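Local coordinates for RabGAP/TBC protein (Chlamydomonas reinhardtii, PDB 4P17) that is of unknown function but carries an all-helical TBC domain of the Rab GTPase-activating protein family, and comes from the flagellum, at residues P42-Y47 and K66-T71; L138-V143 and A171-L176; N155-L160 and R248-L253. All coordinates share one frame; numbering follows the deposited sequence.

Contact 1 of 3, residues P42-Y47 and K66-T71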
ATOM      1  N   PRO A  42     -19.437   2.208 -14.910  1.00 11.59           N
ATOM      2  CA  PRO A  42     -20.046   1.343 -15.938  1.00 16.59           C
ATOM      3  C   PRO A  42     -19.045   0.476 -16.709  1.00  8.56           C
ATOM      4  O   PRO A  42     -19.395  -0.620 -17.180  1.00 12.91           O
ATOM      5  CB  PRO A  42     -20.734   2.352 -16.878  1.00 20.64           C
ATOM      6  CG  PRO A  42     -20.992   3.554 -16.020  1.00 18.86           C
ATOM      7  CD  PRO A  42     -19.818   3.622 -15.064  1.00 13.18           C
ATOM      8  N   LEU A  43     -17.822   0.979 -16.858  1.00 11.85           N
ATOM      9  CA  LEU A  43     -16.736   0.265 -17.512  1.00  9.79           C
ATOM     10  C   LEU A  43     -16.342  -0.978 -16.703  1.00 14.25           C
ATOM     11  O   LEU A  43     -16.259  -2.090 -17.236  1.00 14.03           O
ATOM     12  CB  LEU A  43     -15.539   1.189 -17.691  1.00 25.16           C
ATOM     13  CG  LEU A  43     -15.647   2.295 -18.743  1.00 23.94           C
ATOM     14  CD1 LEU A  43     -16.919   3.075 -18.639  1.00 32.23           C
ATOM     15  CD2 LEU A  43     -14.467   3.220 -18.605  1.00 26.74           C
ATOM     16  N   TRP A  44     -16.084  -0.781 -15.416  1.00 11.41           N
ATOM     17  CA  TRP A  44     -15.804  -1.900 -14.507  1.00 10.09           C
ATOM     18  C   TRP A  44     -17.010  -2.843 -14.359  1.00  9.21           C
ATOM     19  O   TRP A  44     -16.834  -4.051 -14.284  1.00 10.46           O
ATOM     20  CB  TRP A  44     -15.409  -1.390 -13.118  1.00  6.29           C
ATOM     21  CG  TRP A  44     -14.018  -0.877 -13.109  1.00  9.45           C
ATOM     22  CD1 TRP A  44     -13.633   0.421 -13.193  1.00 14.87           C
ATOM     23  CD2 TRP A  44     -12.824  -1.655 -13.064  1.00  7.63           C
ATOM     24  NE1 TRP A  44     -12.266   0.516 -13.175  1.00 10.74           N
ATOM     25  CE2 TRP A  44     -11.737  -0.747 -13.109  1.00  7.53           C
ATOM     26  CE3 TRP A  44     -12.560  -3.022 -12.980  1.00  8.42           C
ATOM     27  CZ2 TRP A  44     -10.413  -1.158 -13.064  1.00  7.53           C
ATOM     28  CZ3 TRP A  44     -11.224  -3.438 -12.944  1.00 15.82           C
ATOM     29  CH2 TRP A  44     -10.171  -2.509 -12.961  1.00  4.55           C
ATOM     30  N   GLN A  45     -18.220  -2.311 -14.308  1.00 11.07           N
ATOM     31  CA  GLN A  45     -19.375  -3.216 -14.182  1.00 11.63           C
ATOM     32  C   GLN A  45     -19.431  -4.202 -15.351  1.00 19.69           C
ATOM     33  O   GLN A  45     -19.803  -5.367 -15.180  1.00 16.55           O
ATOM     34  CB  GLN A  45     -20.678  -2.444 -14.101  1.00 12.38           C
ATOM     35  CG  GLN A  45     -21.898  -3.331 -13.852  1.00 13.04           C
ATOM     36  CD  GLN A  45     -22.020  -3.860 -12.439  1.00 15.58           C
ATOM     37  OE1 GLN A  45     -22.813  -4.781 -12.181  1.00 14.03           O
ATOM     38  NE2 GLN A  45     -21.302  -3.253 -11.504  1.00  5.76           N
ATOM     39  N   HIS A  46     -19.050  -3.734 -16.536  1.00 13.48           N
ATOM     40  CA  HIS A  46     -19.092  -4.564 -17.733  1.00 15.10           C
ATOM     41  C   HIS A  46     -18.203  -5.769 -17.533  1.00 14.95           C
ATOM     42  O   HIS A  46     -18.550  -6.895 -17.890  1.00 14.65           O
ATOM     43  CB  HIS A  46     -18.638  -3.767 -18.973  1.00 16.94           C
ATOM     44  CG  HIS A  46     -18.451  -4.609 -20.202  1.00 21.13           C
ATOM     45  ND1 HIS A  46     -19.506  -5.181 -20.876  1.00 17.39           N
ATOM     46  CD2 HIS A  46     -17.331  -4.981 -20.872  1.00 14.32           C
ATOM     47  CE1 HIS A  46     -19.045  -5.896 -21.889  1.00 23.29           C
ATOM     48  NE2 HIS A  46     -17.730  -5.790 -21.911  1.00 20.23           N
ATOM     49  N   TYR A  47     -17.043  -5.521 -16.947  1.00 12.02           N
ATOM     50  CA  TYR A  47     -16.072  -6.575 -16.794  1.00 11.70           C
ATOM     51  C   TYR A  47     -16.431  -7.560 -15.674  1.00 16.45           C
ATOM     52  O   TYR A  47     -16.368  -8.780 -15.893  1.00 15.97           O
ATOM     53  CB  TYR A  47     -14.710  -5.941 -16.606  1.00 15.49           C
ATOM     54  CG  TYR A  47     -14.226  -5.401 -17.944  1.00 14.73           C
ATOM     55  CD1 TYR A  47     -13.875  -6.274 -18.964  1.00 25.36           C
ATOM     56  CD2 TYR A  47     -14.133  -4.047 -18.189  1.00 24.73           C
ATOM     57  CE1 TYR A  47     -13.441  -5.811 -20.189  1.00 29.68           C
ATOM     58  CE2 TYR A  47     -13.707  -3.571 -19.423  1.00 21.00           C
ATOM     59  CZ  TYR A  47     -13.365  -4.461 -20.413  1.00 26.02           C
ATOM     60  OH  TYR A  47     -12.926  -4.029 -21.645  1.00 44.21           O
ATOM     61  N   LYS A  66      -6.379   4.531 -13.044  1.00  7.77           N
ATOM     62  CA  LYS A  66      -7.428   5.463 -12.645  1.00  9.02           C
ATOM     63  C   LYS A  66      -8.168   5.051 -11.356  1.00  9.05           C
ATOM     64  O   LYS A  66      -8.981   5.809 -10.831  1.00  6.57           O
ATOM     65  CB  LYS A  66      -8.446   5.609 -13.773  1.00 13.63           C
ATOM     66  CG  LYS A  66      -7.944   6.381 -14.999  1.00 18.10           C
ATOM     67  CD  LYS A  66      -8.900   6.228 -16.175  1.00 31.38           C
ATOM     68  N   GLY A  67      -7.888   3.850 -10.860  1.00  7.04           N
ATOM     69  CA  GLY A  67      -8.506   3.390  -9.634  1.00  8.54           C
ATOM     70  C   GLY A  67      -9.459   2.225  -9.823  1.00  8.79           C
ATOM     71  O   GLY A  67     -10.398   2.269 -10.622  1.00  6.39           O
ATOM     72  N   VAL A  68      -9.227   1.171  -9.051  1.00  2.62           N
ATOM     73  CA  VAL A  68     -10.150   0.048  -9.059  1.00  4.41           C
ATOM     74  C   VAL A  68     -11.321   0.448  -8.151  1.00  3.56           C
ATOM     75  O   VAL A  68     -11.101   0.978  -7.077  1.00  3.00           O
ATOM     76  CB  VAL A  68      -9.477  -1.254  -8.552  1.00  4.23           C
ATOM     77  CG1 VAL A  68     -10.487  -2.368  -8.516  1.00  6.52           C
ATOM     78  CG2 VAL A  68      -8.274  -1.678  -9.422  1.00  6.59           C
ATOM     79  N   PRO A  69     -12.574   0.168  -8.564  1.00  6.07           N
ATOM     80  CA  PRO A  69     -13.645   0.373  -7.590  1.00  6.16           C
ATOM     81  C   PRO A  69     -13.372  -0.386  -6.300  1.00  7.06           C
ATOM     82  O   PRO A  69     -13.024  -1.566  -6.370  1.00  8.45           O
ATOM     83  CB  PRO A  69     -14.886  -0.198  -8.281  1.00  5.91           C
ATOM     84  CG  PRO A  69     -14.537  -0.211  -9.758  1.00  8.76           C
ATOM     85  CD  PRO A  69     -13.064  -0.391  -9.835  1.00  5.43           C
ATOM     86  N   PRO A  70     -13.585   0.259  -5.141  1.00  5.48           N
ATOM     87  CA  PRO A  70     -13.238  -0.423  -3.890  1.00  5.24           C
ATOM     88  C   PRO A  70     -13.859  -1.815  -3.801  1.00  5.34           C
ATOM     89  O   PRO A  70     -13.186  -2.767  -3.374  1.00  7.89           O
ATOM     90  CB  PRO A  70     -13.798   0.509  -2.820  1.00  2.87           C
ATOM     91  CG  PRO A  70     -13.645   1.908  -3.468  1.00  4.20           C
ATOM     92  CD  PRO A  70     -13.883   1.689  -4.939  1.00  5.91           C
ATOM     93  N   THR A  71     -15.111  -1.943  -4.222  1.00  8.69           N
ATOM     94  CA  THR A  71     -15.817  -3.200  -4.011  1.00  5.43           C
ATOM     95  C   THR A  71     -15.220  -4.305  -4.874  1.00  5.99           C
ATOM     96  O   THR A  71     -15.451  -5.499  -4.593  1.00  7.50           O
ATOM     97  CB  THR A  71     -17.350  -3.034  -4.262  1.00  8.48           C
ATOM     98  OG1 THR A  71     -18.067  -4.198  -3.817  1.00 10.39           O
ATOM     99  CG2 THR A  71     -17.692  -2.796  -5.708  1.00  2.59           C
TER
HETATM  100  O   HOH W   1     -10.605   2.944 -13.323  1.00  9.68           O

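Contact 2 of 3, residues L138-V143 and A171-L176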
ATOM      1  N   LEU A 138      -0.759 -13.229  10.013  1.00  7.38           N
ATOM      2  CA  LEU A 138       0.666 -12.975  10.095  1.00  6.61           C
ATOM      3  C   LEU A 138       1.363 -14.178  10.663  1.00  9.69           C
ATOM      4  O   LEU A 138       2.409 -14.566  10.178  1.00  7.31           O
ATOM      5  CB  LEU A 138       0.976 -11.758  10.933  1.00  6.59           C
ATOM      6  CG  LEU A 138       0.614 -10.421  10.273  1.00  8.71           C
ATOM      7  CD1 LEU A 138       0.454  -9.305  11.302  1.00 11.62           C
ATOM      8  CD2 LEU A 138       1.684 -10.029   9.299  1.00  8.84           C
ATOM      9  N   GLN A 139       0.762 -14.815  11.656  1.00  9.41           N
ATOM     10  CA  GLN A 139       1.407 -15.984  12.239  1.00  7.42           C
ATOM     11  C   GLN A 139       1.458 -17.113  11.168  1.00  9.72           C
ATOM     12  O   GLN A 139       2.470 -17.805  11.019  1.00  8.16           O
ATOM     13  CB  GLN A 139       0.665 -16.413  13.517  1.00 16.66           C
ATOM     14  CG  GLN A 139      -0.560 -17.294  13.274  1.00 22.93           C
ATOM     15  CD  GLN A 139      -1.428 -17.481  14.512  1.00 28.51           C
ATOM     16  OE1 GLN A 139      -1.432 -16.644  15.429  1.00 23.26           O
ATOM     17  NE2 GLN A 139      -2.171 -18.582  14.541  1.00 28.97           N
ATOM     18  N   ALA A 140       0.382 -17.244  10.398  1.00  5.93           N
ATOM     19  CA  ALA A 140       0.304 -18.194   9.295  1.00 12.02           C
ATOM     20  C   ALA A 140       1.409 -17.920   8.289  1.00  9.34           C
ATOM     21  O   ALA A 140       2.123 -18.829   7.851  1.00  8.47           O
ATOM     22  CB  ALA A 140      -1.057 -18.120   8.613  1.00  7.25           C
ATOM     23  N   TYR A 141       1.560 -16.656   7.905  1.00  4.72           N
ATOM     24  CA  TYR A 141       2.541 -16.356   6.883  1.00  8.10           C
ATOM     25  C   TYR A 141       3.965 -16.632   7.401  1.00 11.66           C
ATOM     26  O   TYR A 141       4.818 -17.118   6.649  1.00  9.14           O
ATOM     27  CB  TYR A 141       2.424 -14.902   6.394  1.00 10.46           C
ATOM     28  CG  TYR A 141       3.221 -14.771   5.132  1.00 10.18           C
ATOM     29  CD1 TYR A 141       2.736 -15.281   3.941  1.00  8.19           C
ATOM     30  CD2 TYR A 141       4.496 -14.219   5.149  1.00 11.91           C
ATOM     31  CE1 TYR A 141       3.505 -15.215   2.787  1.00  8.24           C
ATOM     32  CE2 TYR A 141       5.268 -14.165   3.995  1.00  9.03           C
ATOM     33  CZ  TYR A 141       4.762 -14.663   2.839  1.00  5.57           C
ATOM     34  OH  TYR A 141       5.524 -14.620   1.702  1.00 13.23           O
ATOM     35  N   SER A 142       4.179 -16.390   8.694  1.00  6.79           N
ATOM     36  CA  SER A 142       5.510 -16.493   9.306  1.00 11.13           C
ATOM     37  C   SER A 142       6.065 -17.915   9.333  1.00 15.42           C
ATOM     38  O   SER A 142       7.292 -18.118   9.329  1.00 14.54           O
ATOM     39  CB  SER A 142       5.467 -15.935  10.735  1.00 18.13           C
ATOM     40  OG  SER A 142       4.899 -16.872  11.627  1.00 13.59           O
ATOM     41  N   VAL A 143       5.166 -18.897   9.372  1.00 10.01           N
ATOM     42  CA  VAL A 143       5.548 -20.304   9.260  1.00 12.80           C
ATOM     43  C   VAL A 143       5.532 -20.782   7.803  1.00 16.68           C
ATOM     44  O   VAL A 143       6.298 -21.669   7.436  1.00 13.03           O
ATOM     45  CB  VAL A 143       4.640 -21.209  10.121  1.00 12.27           C
ATOM     46  CG1 VAL A 143       4.808 -20.830  11.605  1.00 27.31           C
ATOM     47  CG2 VAL A 143       3.172 -21.113   9.700  1.00 13.44           C
ATOM     48  N   ALA A 171      -7.765 -14.590   1.866  1.00 10.63           N
ATOM     49  CA  ALA A 171      -7.408 -13.720   0.740  1.00  7.29           C
ATOM     50  C   ALA A 171      -6.188 -12.856   1.092  1.00  5.34           C
ATOM     51  O   ALA A 171      -5.263 -12.677   0.310  1.00  7.52           O
ATOM     52  CB  ALA A 171      -8.579 -12.843   0.362  1.00 11.82           C
ATOM     53  N   ALA A 172      -6.233 -12.296   2.265  1.00  4.54           N
ATOM     54  CA  ALA A 172      -5.144 -11.448   2.730  1.00  4.93           C
ATOM     55  C   ALA A 172      -3.847 -12.237   2.819  1.00  6.26           C
ATOM     56  O   ALA A 172      -2.797 -11.766   2.407  1.00  6.98           O
ATOM     57  CB  ALA A 172      -5.525 -10.826   4.060  1.00  5.06           C
ATOM     58  N   PHE A 173      -3.923 -13.477   3.309  1.00  5.24           N
ATOM     59  CA  PHE A 173      -2.771 -14.353   3.333  1.00  4.02           C
ATOM     60  C   PHE A 173      -2.170 -14.606   1.930  1.00  6.93           C
ATOM     61  O   PHE A 173      -0.974 -14.528   1.731  1.00  5.67           O
ATOM     62  CB  PHE A 173      -3.160 -15.686   3.985  1.00  4.87           C
ATOM     63  CG  PHE A 173      -2.082 -16.724   3.911  1.00  6.64           C
ATOM     64  CD1 PHE A 173      -1.105 -16.806   4.903  1.00  6.01           C
ATOM     65  CD2 PHE A 173      -2.074 -17.646   2.871  1.00  8.61           C
ATOM     66  CE1 PHE A 173      -0.124 -17.774   4.849  1.00  5.30           C
ATOM     67  CE2 PHE A 173      -1.072 -18.609   2.780  1.00  8.54           C
ATOM     68  CZ  PHE A 173      -0.117 -18.691   3.773  1.00 11.59           C
ATOM     69  N   TRP A 174      -3.006 -14.874   0.936  1.00  6.96           N
ATOM     70  CA  TRP A 174      -2.476 -15.180  -0.376  1.00  7.59           C
ATOM     71  C   TRP A 174      -1.977 -13.896  -1.091  1.00  9.39           C
ATOM     72  O   TRP A 174      -1.004 -13.938  -1.861  1.00  6.97           O
ATOM     73  CB  TRP A 174      -3.528 -15.933  -1.196  1.00  9.84           C
ATOM     74  CG  TRP A 174      -3.675 -17.326  -0.694  1.00  8.74           C
ATOM     75  CD1 TRP A 174      -4.771 -17.890  -0.109  1.00 12.15           C
ATOM     76  CD2 TRP A 174      -2.670 -18.347  -0.729  1.00 11.76           C
ATOM     77  NE1 TRP A 174      -4.512 -19.215   0.208  1.00 10.22           N
ATOM     78  CE2 TRP A 174      -3.225 -19.509  -0.145  1.00 12.79           C
ATOM     79  CE3 TRP A 174      -1.356 -18.389  -1.194  1.00 10.98           C
ATOM     80  CZ2 TRP A 174      -2.502 -20.701  -0.023  1.00 18.75           C
ATOM     81  CZ3 TRP A 174      -0.627 -19.553  -1.041  1.00 10.73           C
ATOM     82  CH2 TRP A 174      -1.211 -20.701  -0.471  1.00 16.66           C
ATOM     83  N   LEU A 175      -2.589 -12.761  -0.789  1.00  9.51           N
ATOM     84  CA  LEU A 175      -2.123 -11.487  -1.368  1.00  9.32           C
ATOM     85  C   LEU A 175      -0.772 -11.094  -0.761  1.00  7.51           C
ATOM     86  O   LEU A 175       0.113 -10.613  -1.468  1.00  7.27           O
ATOM     87  CB  LEU A 175      -3.163 -10.381  -1.174  1.00 10.76           C
ATOM     88  CG  LEU A 175      -2.894  -9.027  -1.850  1.00 10.13           C
ATOM     89  CD1 LEU A 175      -2.977  -9.084  -3.394  1.00  7.02           C
ATOM     90  CD2 LEU A 175      -3.911  -8.012  -1.351  1.00 11.27           C
ATOM     91  N   LEU A 176      -0.617 -11.293   0.546  1.00  6.72           N
ATOM     92  CA  LEU A 176       0.652 -11.069   1.213  1.00  4.64           C
ATOM     93  C   LEU A 176       1.736 -11.985   0.589  1.00  6.34           C
ATOM     94  O   LEU A 176       2.847 -11.555   0.306  1.00  6.93           O
ATOM     95  CB  LEU A 176       0.503 -11.322   2.713  1.00  4.65           C
ATOM     96  CG  LEU A 176       1.776 -11.119   3.541  1.00  6.53           C
ATOM     97  CD1 LEU A 176       2.241  -9.649   3.524  1.00  8.98           C
ATOM     98  CD2 LEU A 176       1.549 -11.595   4.963  1.00  3.20           C
TER

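Contact 3 of 3, residues N155-L160 and R248-L253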
ATOM      1  N   ASN A 155       2.653  -5.729   9.612  1.00  7.87           N
ATOM      2  CA  ASN A 155       1.462  -5.610  10.454  1.00 10.58           C
ATOM      3  C   ASN A 155       0.441  -4.678   9.827  1.00  7.76           C
ATOM      4  O   ASN A 155      -0.691  -5.074   9.564  1.00  7.65           O
ATOM      5  CB  ASN A 155       1.832  -5.133  11.866  1.00 11.34           C
ATOM      6  CG  ASN A 155       0.720  -5.372  12.864  1.00  8.89           C
ATOM      7  OD1 ASN A 155      -0.317  -4.703  12.836  1.00 29.88           O
ATOM      8  ND2 ASN A 155       0.950  -6.279  13.781  1.00 14.31           N
ATOM      9  N   THR A 156       0.842  -3.453   9.494  1.00  7.53           N
ATOM     10  CA  THR A 156      -0.128  -2.503   8.969  1.00  5.72           C
ATOM     11  C   THR A 156      -0.514  -2.850   7.515  1.00  4.91           C
ATOM     12  O   THR A 156      -1.636  -2.609   7.091  1.00  5.61           O
ATOM     13  CB  THR A 156       0.385  -1.022   9.076  1.00  8.34           C
ATOM     14  OG1 THR A 156       1.631  -0.871   8.400  1.00 13.06           O
ATOM     15  CG2 THR A 156       0.544  -0.608  10.565  1.00 10.32           C
ATOM     16  N   ILE A 157       0.390  -3.465   6.760  1.00  8.11           N
ATOM     17  CA  ILE A 157       0.031  -3.980   5.432  1.00  7.46           C
ATOM     18  C   ILE A 157      -1.133  -4.977   5.507  1.00  7.46           C
ATOM     19  O   ILE A 157      -2.124  -4.872   4.814  1.00  8.06           O
ATOM     20  CB  ILE A 157       1.249  -4.650   4.761  1.00  5.41           C
ATOM     21  CG1 ILE A 157       2.320  -3.594   4.462  1.00  6.63           C
ATOM     22  CG2 ILE A 157       0.847  -5.326   3.440  1.00  3.56           C
ATOM     23  CD1 ILE A 157       3.602  -4.139   3.921  1.00  6.63           C
ATOM     24  N   VAL A 158      -1.032  -5.966   6.379  1.00  7.99           N
ATOM     25  CA  VAL A 158      -2.069  -6.964   6.424  1.00  1.82           C
ATOM     26  C   VAL A 158      -3.348  -6.379   7.001  1.00  4.59           C
ATOM     27  O   VAL A 158      -4.453  -6.793   6.623  1.00  6.87           O
ATOM     28  CB  VAL A 158      -1.617  -8.195   7.229  1.00  5.97           C
ATOM     29  CG1 VAL A 158      -2.830  -9.091   7.566  1.00 12.17           C
ATOM     30  CG2 VAL A 158      -0.590  -8.924   6.461  1.00  4.41           C
ATOM     31  N   GLY A 159      -3.203  -5.394   7.889  1.00  7.39           N
ATOM     32  CA  GLY A 159      -4.343  -4.710   8.453  1.00  6.00           C
ATOM     33  C   GLY A 159      -5.130  -4.024   7.354  1.00  6.24           C
ATOM     34  O   GLY A 159      -6.345  -4.131   7.281  1.00  7.15           O
ATOM     35  N   LEU A 160      -4.440  -3.322   6.461  1.00  8.62           N
ATOM     36  CA  LEU A 160      -5.156  -2.662   5.387  1.00  2.39           C
ATOM     37  C   LEU A 160      -5.634  -3.666   4.375  1.00  5.82           C
ATOM     38  O   LEU A 160      -6.679  -3.475   3.786  1.00  8.26           O
ATOM     39  CB  LEU A 160      -4.294  -1.575   4.724  1.00  8.33           C
ATOM     40  CG  LEU A 160      -4.850  -0.152   4.748  1.00 16.06           C
ATOM     41  CD1 LEU A 160      -5.198   0.307   6.134  1.00 21.36           C
ATOM     42  CD2 LEU A 160      -3.783   0.783   4.151  1.00 10.84           C
ATOM     43  N   ARG A 248      -5.057   3.147  -3.873  1.00  8.30           N
ATOM     44  CA  ARG A 248      -4.783   3.451  -5.267  1.00  3.65           C
ATOM     45  C   ARG A 248      -3.345   3.132  -5.640  1.00  5.46           C
ATOM     46  O   ARG A 248      -3.057   2.652  -6.761  1.00  7.75           O
ATOM     47  CB  ARG A 248      -5.073   4.915  -5.562  1.00  7.43           C
ATOM     48  CG  ARG A 248      -6.543   5.227  -5.665  1.00  7.59           C
ATOM     49  CD  ARG A 248      -7.132   4.761  -6.992  1.00  9.24           C
ATOM     50  NE  ARG A 248      -6.445   5.345  -8.141  1.00  8.06           N
ATOM     51  CZ  ARG A 248      -6.685   6.574  -8.602  1.00  7.42           C
ATOM     52  NH1 ARG A 248      -7.622   7.336  -8.032  1.00  6.64           N
ATOM     53  NH2 ARG A 248      -6.012   7.029  -9.645  1.00  8.17           N
ATOM     54  N   THR A 249      -2.422   3.365  -4.723  1.00  1.37           N
ATOM     55  CA  THR A 249      -1.039   2.932  -4.966  1.00  3.70           C
ATOM     56  C   THR A 249      -0.994   1.398  -5.099  1.00  4.81           C
ATOM     57  O   THR A 249      -0.282   0.830  -5.950  1.00  5.53           O
ATOM     58  CB  THR A 249      -0.038   3.394  -3.872  1.00  6.03           C
ATOM     59  OG1 THR A 249      -0.150   2.601  -2.689  1.00  6.12           O
ATOM     60  CG2 THR A 249      -0.206   4.871  -3.517  1.00  4.56           C
ATOM     61  N   TRP A 250      -1.787   0.735  -4.281  1.00  3.07           N
ATOM     62  CA  TRP A 250      -1.806  -0.727  -4.274  1.00  6.30           C
ATOM     63  C   TRP A 250      -2.444  -1.288  -5.538  1.00  5.78           C
ATOM     64  O   TRP A 250      -1.979  -2.319  -6.090  1.00  4.32           O
ATOM     65  CB  TRP A 250      -2.548  -1.220  -3.029  1.00  7.83           C
ATOM     66  CG  TRP A 250      -1.749  -1.083  -1.723  1.00  6.40           C
ATOM     67  CD1 TRP A 250      -0.576  -0.340  -1.514  1.00  4.58           C
ATOM     68  CD2 TRP A 250      -2.056  -1.708  -0.468  1.00  5.87           C
ATOM     69  NE1 TRP A 250      -0.161  -0.502  -0.202  1.00  7.99           N
ATOM     70  CE2 TRP A 250      -1.057  -1.317   0.458  1.00  6.60           C
ATOM     71  CE3 TRP A 250      -3.079  -2.577  -0.037  1.00  5.28           C
ATOM     72  CZ2 TRP A 250      -1.056  -1.758   1.801  1.00  6.74           C
ATOM     73  CZ3 TRP A 250      -3.071  -3.008   1.312  1.00  5.39           C
ATOM     74  CH2 TRP A 250      -2.060  -2.601   2.198  1.00  4.45           C
ATOM     75  N   ASP A 251      -3.494  -0.624  -6.019  1.00  3.55           N
ATOM     76  CA  ASP A 251      -4.086  -0.980  -7.330  1.00  4.01           C
ATOM     77  C   ASP A 251      -2.988  -1.174  -8.369  1.00  5.22           C
ATOM     78  O   ASP A 251      -2.883  -2.200  -9.008  1.00  5.74           O
ATOM     79  CB  ASP A 251      -5.055   0.079  -7.865  1.00  3.63           C
ATOM     80  CG  ASP A 251      -6.350   0.195  -7.045  1.00  7.40           C
ATOM     81  OD1 ASP A 251      -6.662  -0.747  -6.308  1.00  3.88           O
ATOM     82  OD2 ASP A 251      -7.061   1.231  -7.172  1.00  2.93           O
ATOM     83  N   SER A 252      -2.160  -0.161  -8.548  1.00  7.77           N
ATOM     84  CA  SER A 252      -1.104  -0.262  -9.554  1.00  4.42           C
ATOM     85  C   SER A 252       0.080  -1.139  -9.128  1.00  8.03           C
ATOM     86  O   SER A 252       0.709  -1.773  -9.977  1.00  6.31           O
ATOM     87  CB  SER A 252      -0.632   1.128  -9.934  1.00  6.06           C
ATOM     88  OG  SER A 252      -1.660   1.741 -10.729  1.00  7.93           O
ATOM     89  N   LEU A 253       0.390  -1.183  -7.838  1.00  4.83           N
ATOM     90  CA  LEU A 253       1.459  -2.052  -7.349  1.00  5.55           C
ATOM     91  C   LEU A 253       1.190  -3.517  -7.685  1.00 11.66           C
ATOM     92  O   LEU A 253       2.095  -4.270  -8.082  1.00  8.71           O
ATOM     93  CB  LEU A 253       1.627  -1.920  -5.828  1.00  5.61           C
ATOM     94  CG  LEU A 253       2.629  -2.869  -5.151  1.00  3.80           C
ATOM     95  CD1 LEU A 253       4.055  -2.615  -5.667  1.00  4.65           C
ATOM     96  CD2 LEU A 253       2.580  -2.776  -3.627  1.00  8.28           C
TER

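Contact 1 of 3, residues P42-Y47 and K66-T71
W44 and P69 are the nearest pair by CA atoms, 7.6 Å apart. Segment 42-47 belongs to helix 27-50, which is kinked here, the N atoms of P42 and L43 having no bond to the preceding turn; 66-71 is an irregular linker. In the linker G67 turns out of the helical conformation with a positive phi (113°), at which a CB would be pushed against the carbonyl O of K66. W44 carries its side of the contact, with CG anti to the carbonyl carbon (chi1 -76°), and lays one indole face against the linker. P69 CD lies 3.3 Å from the centroid of the W44 five-membered ring and only 3° off its normal, a nearly vertical CH-pi contact. P69 CG follows at 3.5 Å from W44 CG, so one side of the pyrrolidine rests on the pyrrole half. Toward the benzene half, V68 CG2 comes within 4.1 Å of W44 CH2. A water in the indole plane accepts from W44 NE1 (2.9 Å) and donates to G67 O (2.8 Å), joining two polar atoms that do not bond directly. The indole is packed further by M63, L72 and V76. The linker joins helix 57-65 to helix 73-80, and W44 brings helix 27-50 against it; its G-V-P run, followed by R73, resembles the sequence that opens many TBC domains.

Contact 2 of 3, residues L138-V143 and A171-L176
Y141 of helix 128-144 projects into the gap beside F173 and L176 of helix 169-183. The local axes pass 10.0 Å apart at a crossing angle of -40°, with both helices running in broadly the same direction, and large side chains fill that separation, a helix pairing within the all-helical TBC domain. In Y141 the ring is carried anti to the backbone N (chi1 -166°), and L176 closes over one of its faces: L176 CG stands 4.2 Å from the ring centroid, close to the normal, as a CH-pi contact. The branch nearest the ring is L176 CD2, 3.6 Å from Y141 CG, and it settles over the root of the ring instead of its hydroxyl end. F173 is the opposing bump. Its CE1 reaches the backbone of the other helix, 3.6 Å from Y141 CA, in the hollow that small A140 leaves beside Y141; A140 CB borders that hollow, 3.9 Å from F173 CE1. The two rings form an offset edge-to-face pair, the edge of Y141 turned to the face of F173, with centroids 5.9 Å apart and planes at 63°. Within its own helix F173 is backed by W174, whose ring face lies against F173 CE2. Y95 and H144 also meet the F173 ring, while M154 and V158 of helix 153-164 add apolar cover to Y141 and L176 respectively. Y141 OH bonds to N145 ND2 and to E181 OE2; E181 lies farther along helix 169-183, so this bond ties the same two helices. Between the two segments themselves the chemistry is apolar and aromatic, and the fit depends on shape and ring orientation, while the phenol oxygen adds a polar tie just beyond them.

Contact 3 of 3, residues N155-L160 and R248-L253
W250 is the whole of one side of this contact: the outer corner of its six-membered ring meets the flank of helix 153-164. W250 CH2 lies 3.5 Å from L160 CB and equally far from I157 O. The carbonyl oxygen is at the ring edge, near its plane, whereas L160 CB approaches obliquely and also comes 3.9 Å from W250 CZ3. A looser touch is added by I157 CG2, 4.2 Å from W250 CH2. The indole has a long way to reach, since I157 and W250, the closest pair by CA atoms, are still 10.4 Å apart. It thereby joins helices 153-164 and 243-256, distant in sequence, near the centre of the TBC fold. The next shell helps to fix the rotation of the indole, W250 NE1 donating to L236 O. L179 of helix 169-183 packs on both I157 and L253, and F18 touches L160. Farther out, T156 OG1 bonds to S238 OG, tying helix 153-164 to the loop before helix 243-256, while D251 ties the latter helix to helix 73-80 by a salt bridge to R73 and a bond from W77 NE1. The tryptophan is held at both ends: its N-H by L236 O outside the segments, its far corner by helix 153-164, where the weakly positive C-H of CH2 probably faces I157 O favourably without amounting to a hydrogen bond.

Contact 3 lies at the heart of the chain, about 3 Å from its centre, whereas contacts 2 and 1 lie about 16 and 19 Å out; the touching residues are nevertheless mostly buried in all three. Contacts 2 and 3 meet through helix 153-164: V158 CG2 packs 3.7 Å from L176 CD2 and 3.8 Å from L138 CD2, so this seam is apolar. The seam between contacts 1 and 3 is polar, with V68 N 2.9 Å from D251 OD2, which also pairs with R73. Contacts 1 and 2 do not touch. All three turn on aromatic rings, but contact 1 sets its ring on a loop, with a bridging water, and contacts 2 and 3 place theirs between helices.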